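Matching sites in Dye-decolorizing peroxidase Tfu_3078 from Thermobifida fusca, a protein that uses a non-covalently bound heme b and hydrogen peroxide to oxidise many compounds, above all anthraquinone dyes, although its physiological substrate is not known (PDB 5FW4 (chain A, 1.80 Å), residues G219-A224 and R355-D360), and in its relative DtpA from Streptomyces lividans (PDB 5MAP (chain B, 1.49 Å), residues G161-P166 and R302-H307). Structure 2 is superposed on structure 1 by the backbone atoms of these residues (RMSD 0.50 Å); each is numbered along its deposited sequence.

Structure 1 (5FW4); sequences GFRRTA and RGYSYD.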
loop_
_atom_site.group_PDB
_atom_site.type_symbol
_atom_site.label_atom_id
_atom_site.label_comp_id
_atom_site.label_asym_id
_atom_site.label_seq_id
_atom_site.Cartn_x
_atom_site.Cartn_y
_atom_site.Cartn_z
ATOM N N GLY A 219 2.571 -0.524 5.692
ATOM C CA GLY A 219 3.725 0.362 5.376
ATOM C C GLY A 219 4.669 -0.287 4.385
ATOM O O GLY A 219 4.529 -1.464 3.996
ATOM N N PHE A 220 5.633 0.477 3.910
ATOM C CA PHE A 220 6.529 0.019 2.884
ATOM C C PHE A 220 7.842 0.705 3.028
ATOM O O PHE A 220 7.882 1.773 3.648
ATOM C CB PHE A 220 5.983 0.259 1.457
ATOM C CG PHE A 220 5.635 1.687 1.136
ATOM C CD1 PHE A 220 6.642 2.567 0.650
ATOM C CD2 PHE A 220 4.379 2.203 1.410
ATOM C CE1 PHE A 220 6.294 3.879 0.341
ATOM C CE2 PHE A 220 4.033 3.491 1.113
ATOM C CZ PHE A 220 5.041 4.379 0.623
ATOM N N ARG A 221 8.877 0.076 2.475
ATOM C CA ARG A 221 10.143 0.749 2.202
ATOM C C ARG A 221 10.446 0.491 0.729
ATOM O O ARG A 221 9.660 -0.221 0.038
ATOM C CB ARG A 221 11.228 0.164 3.054
ATOM C CG ARG A 221 11.043 0.227 4.551
ATOM C CD ARG A 221 12.062 -0.681 5.239
ATOM N NE ARG A 221 12.127 -0.425 6.689
ATOM C CZ ARG A 221 13.130 -0.742 7.511
ATOM N NH1 ARG A 221 14.183 -1.395 7.085
ATOM N NH2 ARG A 221 13.033 -0.446 8.802
ATOM N N ARG A 222 11.545 1.068 0.207
ATOM C CA ARG A 222 12.058 0.688 -1.121
ATOM C C ARG A 222 12.129 -0.853 -1.219
ATOM O O ARG A 222 12.596 -1.497 -0.291
ATOM C CB ARG A 222 13.498 1.209 -1.388
ATOM C CG ARG A 222 14.558 0.829 -0.311
ATOM C CD ARG A 222 15.628 -0.162 -0.763
ATOM N NE ARG A 222 15.533 -1.484 -0.092
ATOM C CZ ARG A 222 16.478 -2.048 0.644
ATOM N NH1 ARG A 222 17.671 -1.450 0.830
ATOM N NH2 ARG A 222 16.248 -3.257 1.171
ATOM N N THR A 223 11.796 -1.391 -2.384
ATOM C CA THR A 223 12.027 -2.821 -2.649
ATOM C C THR A 223 13.505 -3.069 -2.903
ATOM O O THR A 223 14.240 -2.172 -3.380
ATOM C CB THR A 223 11.160 -3.402 -3.813
ATOM O OG1 THR A 223 11.485 -2.766 -5.068
ATOM C CG2 THR A 223 9.717 -3.241 -3.536
ATOM N N ALA A 224 13.985 -4.246 -2.510
ATOM C CA ALA A 224 15.369 -4.593 -2.805
ATOM C C ALA A 224 15.547 -4.619 -4.327
ATOM O O ALA A 224 16.572 -4.188 -4.817
ATOM C CB ALA A 224 15.779 -5.915 -2.151
ATOM N N ARG A 355 12.712 0.145 13.623
ATOM C CA ARG A 355 12.434 -0.647 12.445
ATOM C C ARG A 355 11.060 -0.257 11.888
ATOM O O ARG A 355 10.040 -1.031 11.927
ATOM C CB ARG A 355 12.474 -2.129 12.837
ATOM C CG ARG A 355 12.358 -3.117 11.708
ATOM C CD ARG A 355 12.447 -4.531 12.280
ATOM N NE ARG A 355 12.331 -5.571 11.262
ATOM C CZ ARG A 355 11.182 -6.037 10.739
ATOM N NH1 ARG A 355 9.990 -5.521 11.053
ATOM N NH2 ARG A 355 11.225 -7.004 9.833
ATOM N N GLY A 356 11.038 0.931 11.324
ATOM C CA GLY A 356 9.842 1.563 10.868
ATOM C C GLY A 356 9.678 1.507 9.363
ATOM O O GLY A 356 10.625 1.219 8.640
ATOM N N TYR A 357 8.447 1.834 8.932
ATOM C CA TYR A 357 7.998 1.782 7.553
ATOM C C TYR A 357 7.286 3.086 7.197
ATOM O O TYR A 357 6.544 3.665 8.018
ATOM C CB TYR A 357 7.042 0.561 7.358
ATOM C CG TYR A 357 7.797 -0.746 7.340
ATOM C CD1 TYR A 357 8.258 -1.324 8.520
ATOM C CD2 TYR A 357 8.155 -1.348 6.138
ATOM C CE1 TYR A 357 9.013 -2.500 8.508
ATOM C CE2 TYR A 357 8.908 -2.500 6.117
ATOM C CZ TYR A 357 9.336 -3.082 7.303
ATOM O OH TYR A 357 10.115 -4.198 7.272
ATOM N N SER A 358 7.408 3.502 5.949
ATOM C CA SER A 358 6.559 4.533 5.427
ATOM C C SER A 358 5.172 4.072 5.187
ATOM O O SER A 358 4.972 2.867 4.996
ATOM C CB SER A 358 7.110 5.052 4.102
ATOM O OG SER A 358 8.350 5.696 4.356
ATOM N N TYR A 359 4.244 5.015 5.222
ATOM C CA TYR A 359 2.835 4.798 4.864
ATOM C C TYR A 359 2.346 5.919 4.029
ATOM O O TYR A 359 2.808 7.114 4.177
ATOM C CB TYR A 359 1.931 4.591 6.086
ATOM C CG TYR A 359 1.609 5.779 6.958
ATOM C CD1 TYR A 359 0.517 6.574 6.704
ATOM C CD2 TYR A 359 2.382 6.072 8.072
ATOM C CE1 TYR A 359 0.167 7.616 7.539
ATOM C CE2 TYR A 359 2.082 7.129 8.909
ATOM C CZ TYR A 359 0.988 7.928 8.630
ATOM O OH TYR A 359 0.672 9.003 9.443
ATOM N N ASP A 360 1.501 5.549 3.087
ATOM C CA ASP A 360 0.826 6.439 2.163
ATOM C C ASP A 360 -0.618 6.030 2.087
ATOM O O ASP A 360 -0.976 4.948 1.546
ATOM C CB ASP A 360 1.506 6.418 0.805
ATOM C CG ASP A 360 0.945 7.476 -0.183
ATOM O OD1 ASP A 360 -0.205 7.967 -0.010
ATOM O OD2 ASP A 360 1.635 7.754 -1.197
#
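Phe220 and Ser358 form a single antiparallel bridge between edge strands 211-220 and 353-363 of the two four-stranded sheets, joining the N- and C-terminal DyP-type family regions. Phe220 N bonds to Ser358 O at 2.7 Å, though that oxygen's place is less sure. Arg221 leaves CB with CG beside its backbone N (chi1 -59°). Arg221 CG lies 3.7 Å from Tyr357 CD2, and CD is 3.7 Å from Tyr357 CE2. Arg221 NE and NH2 then reach Gly356 O at 3.0 and 2.9 Å. This side-on grip fixes the guanidinium, in cation-pi contact with the Tyr357 ring. Gly356 lies about 5 Å from the side chain of Asp242, the inferred proton acceptor. Tyr357 CB touches Phe220 N, and its OH bonds to Pro79 O. Asp360 CB meets Phe220 CE2 at 3.9 Å; OD1 forms a salt bridge with Arg369.

Structure 1 against structure 2
At the first exchange, Arg221(A) against Asn163(B), the CB atoms coincide and the CG atoms are 0.5 Å apart after superposition. CD and the whole guanidinium of Arg221(A) have no counterpart in Asn163(B), so the positive charge is absent there. The link to the carbonyl is nevertheless replaced: NE and NH2 of Arg221(A) both bond to Gly356(A) O, whereas ND2 of Asn163(B) bonds to Pro303(B) O. Arg221(A) NH2 also reaches Arg355(A) C at 3.7 Å, a contact found in structure 1 alone. OD1 of Asn163(B) has no match in Arg221(A); a water is modelled beside it.

Thr223(A) and Ser165(B) are buried away from the other segment, with CG2 of the threonine 0.8 Å apart from OG of the serine. At Ala224(A) and Pro166(B) psi is -37° against 138°, and the carbonyl O atoms stand 1.6 Å apart. Gly356(A) lacks the ring atoms CB, CG and CD of Pro303(B).

The hydroxyl of Tyr357(A) bonds to Pro79(A) O; Phe304(B) has no group to make this bond. The rings are also displaced: their CE2 atoms are 1.3 Å apart, with chi1 -74° against -57°. Tyr357(A) still touches Arg221(A), and Phe304(B) touches Asn163(B). Asp360(A) is a carboxylate where His307(B) has an imidazole. OD1 of Asp360(A) and CD2 of His307(B) fall 0.9 Å apart. OD2 of Asp360(A) has no counterpart, nor have ND1, CE1 and NE2 of His307(B).

Phe220(A) and Ser358(A) keep their place with Phe162(B) and Ser305(B), as does the bond from the phenylalanine N to the serine O. The compared CA atoms coincide within the error.

Structure 2 (5MAP); sequences GFNRSP and RPFSYH.
Phe162 and Ser305 form a single antiparallel bridge, in which Phe162 N bonds to Ser305 O at 2.8 Å. Asn163 leaves CB with CG beside its backbone N (chi1 -79°). Asn163 CG lies 4.2 Å from Phe304 CD2. At the tip, Asn163 ND2 donates to Pro303 O at 3.0 Å. The bond is nearly straight, 174°, and uses a lone pair in the carbonyl plane. Asn163 ND2 also comes within 3.2 Å of Phe304 CD2. It bonds to Gln27 O as well, so two acceptors hold the amide. The other tip atom, Asn163 OD1, accepts from a water at 2.8 Å that also bonds to Ser305 OG. Phe304 CB touches Phe162 N. His307 CB meets Phe162 CE2 at 4.2 Å; NE2 bonds to Gln158 of the second subunit.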
loop_
_atom_site.group_PDB
_atom_site.type_symbol
_atom_site.label_atom_id
_atom_site.label_comp_id
_atom_site.label_asym_id
_atom_site.label_seq_id
_atom_site.Cartn_x
_atom_site.Cartn_y
_atom_site.Cartn_z
ATOM N N GLY B 161 2.190 -0.361 5.509
ATOM C CA GLY B 161 3.341 0.405 5.182
ATOM C C GLY B 161 4.229 -0.191 4.080
ATOM O O GLY B 161 4.001 -1.346 3.597
ATOM N N PHE B 162 5.237 0.562 3.696
ATOM C CA PHE B 162 6.164 0.138 2.671
ATOM C C PHE B 162 7.535 0.782 2.880
ATOM O O PHE B 162 7.718 1.723 3.598
ATOM C CB PHE B 162 5.635 0.547 1.304
ATOM C CG PHE B 162 5.288 2.003 1.228
ATOM C CD1 PHE B 162 6.268 2.942 0.894
ATOM C CD2 PHE B 162 3.986 2.461 1.437
ATOM C CE1 PHE B 162 5.977 4.260 0.843
ATOM C CE2 PHE B 162 3.716 3.810 1.361
ATOM C CZ PHE B 162 4.681 4.695 1.026
ATOM N N ASN B 163 8.519 0.221 2.215
ATOM C CA ASN B 163 9.869 0.726 2.183
ATOM C C ASN B 163 10.424 0.521 0.764
ATOM O O ASN B 163 9.769 -0.114 -0.071
ATOM C CB ASN B 163 10.766 -0.018 3.168
ATOM C CG ASN B 163 10.576 0.453 4.566
ATOM O OD1 ASN B 163 10.672 1.661 4.833
ATOM N ND2 ASN B 163 10.387 -0.483 5.495
ATOM N N ARG B 164 11.649 0.972 0.549
ATOM C CA ARG B 164 12.396 0.631 -0.626
ATOM C C ARG B 164 12.487 -0.884 -0.809
ATOM O O ARG B 164 12.630 -1.662 0.172
ATOM C CB ARG B 164 13.801 1.220 -0.443
ATOM C CG ARG B 164 14.766 0.777 -1.471
ATOM C CD ARG B 164 16.129 1.406 -1.269
ATOM N NE ARG B 164 16.062 2.814 -1.400
ATOM C CZ ARG B 164 16.952 3.668 -0.900
ATOM N NH1 ARG B 164 18.047 3.243 -0.274
ATOM N NH2 ARG B 164 16.723 4.961 -1.021
ATOM N N SER B 165 12.307 -1.309 -2.067
ATOM C CA SER B 165 12.575 -2.670 -2.475
ATOM C C SER B 165 14.069 -3.013 -2.607
ATOM O O SER B 165 14.850 -2.169 -3.045
ATOM C CB SER B 165 11.903 -2.965 -3.792
ATOM O OG SER B 165 10.496 -3.083 -3.567
ATOM N N PRO B 166 14.435 -4.260 -2.243
ATOM C CA PRO B 166 15.744 -4.777 -2.685
ATOM C C PRO B 166 15.972 -4.534 -4.183
ATOM O O PRO B 166 15.087 -4.694 -4.999
ATOM C CB PRO B 166 15.701 -6.285 -2.348
ATOM C CG PRO B 166 14.706 -6.345 -1.232
ATOM C CD PRO B 166 13.669 -5.271 -1.500
ATOM N N ARG B 302 13.166 0.582 13.220
ATOM C CA ARG B 302 12.929 -0.339 12.086
ATOM C C ARG B 302 11.498 -0.096 11.580
ATOM O O ARG B 302 10.577 -0.915 11.846
ATOM C CB ARG B 302 13.082 -1.781 12.582
ATOM C CG ARG B 302 13.048 -2.813 11.480
ATOM C CD ARG B 302 13.228 -4.248 12.024
ATOM N NE ARG B 302 13.168 -5.164 10.920
ATOM C CZ ARG B 302 12.087 -5.572 10.332
ATOM N NH1 ARG B 302 10.875 -5.312 10.862
ATOM N NH2 ARG B 302 12.174 -6.344 9.258
ATOM N N PRO B 303 11.291 1.015 10.881
ATOM C CA PRO B 303 9.994 1.538 10.536
ATOM C C PRO B 303 9.563 1.090 9.152
ATOM O O PRO B 303 10.318 0.437 8.384
ATOM C CB PRO B 303 10.278 3.053 10.490
ATOM C CG PRO B 303 11.697 3.189 9.997
ATOM C CD PRO B 303 12.363 1.989 10.616
ATOM N N PHE B 304 8.341 1.444 8.826
ATOM C CA PHE B 304 7.813 1.493 7.432
ATOM C C PHE B 304 7.265 2.839 7.172
ATOM O O PHE B 304 6.804 3.511 8.112
ATOM C CB PHE B 304 6.725 0.496 7.190
ATOM C CG PHE B 304 7.132 -0.900 7.465
ATOM C CD1 PHE B 304 7.031 -1.407 8.765
ATOM C CD2 PHE B 304 7.576 -1.729 6.467
ATOM C CE1 PHE B 304 7.442 -2.707 9.064
ATOM C CE2 PHE B 304 7.911 -3.052 6.732
ATOM C CZ PHE B 304 7.830 -3.553 8.037
ATOM N N SER B 305 7.248 3.272 5.920
ATOM C CA SER B 305 6.602 4.494 5.591
ATOM C C SER B 305 5.149 4.178 5.271
ATOM O O SER B 305 4.824 3.043 4.965
ATOM C CB SER B 305 7.263 5.165 4.381
ATOM O OG SER B 305 8.559 5.746 4.665
ATOM N N TYR B 306 4.253 5.168 5.315
ATOM C CA TYR B 306 2.856 4.929 4.946
ATOM C C TYR B 306 2.322 6.055 4.087
ATOM O O TYR B 306 2.709 7.203 4.218
ATOM C CB TYR B 306 1.923 4.628 6.167
ATOM C CG TYR B 306 1.598 5.789 7.063
ATOM C CD1 TYR B 306 2.472 6.110 8.103
ATOM C CD2 TYR B 306 0.488 6.683 6.800
ATOM C CE1 TYR B 306 2.210 7.224 8.919
ATOM C CE2 TYR B 306 0.224 7.742 7.650
ATOM C CZ TYR B 306 1.108 7.995 8.687
ATOM O OH TYR B 306 0.782 9.030 9.564
ATOM N N HIS B 307 1.351 5.689 3.276
ATOM C CA HIS B 307 0.492 6.648 2.569
ATOM C C HIS B 307 -0.894 6.022 2.383
ATOM O O HIS B 307 -1.012 5.051 1.620
ATOM C CB HIS B 307 1.086 7.016 1.182
ATOM C CG HIS B 307 0.162 7.868 0.402
ATOM N ND1 HIS B 307 -0.200 9.105 0.859
ATOM C CD2 HIS B 307 -0.644 7.597 -0.653
ATOM C CE1 HIS B 307 -1.114 9.603 0.072
ATOM N NE2 HIS B 307 -1.407 8.707 -0.841
HETATM O O HOH W 1 10.613 4.355 4.024
#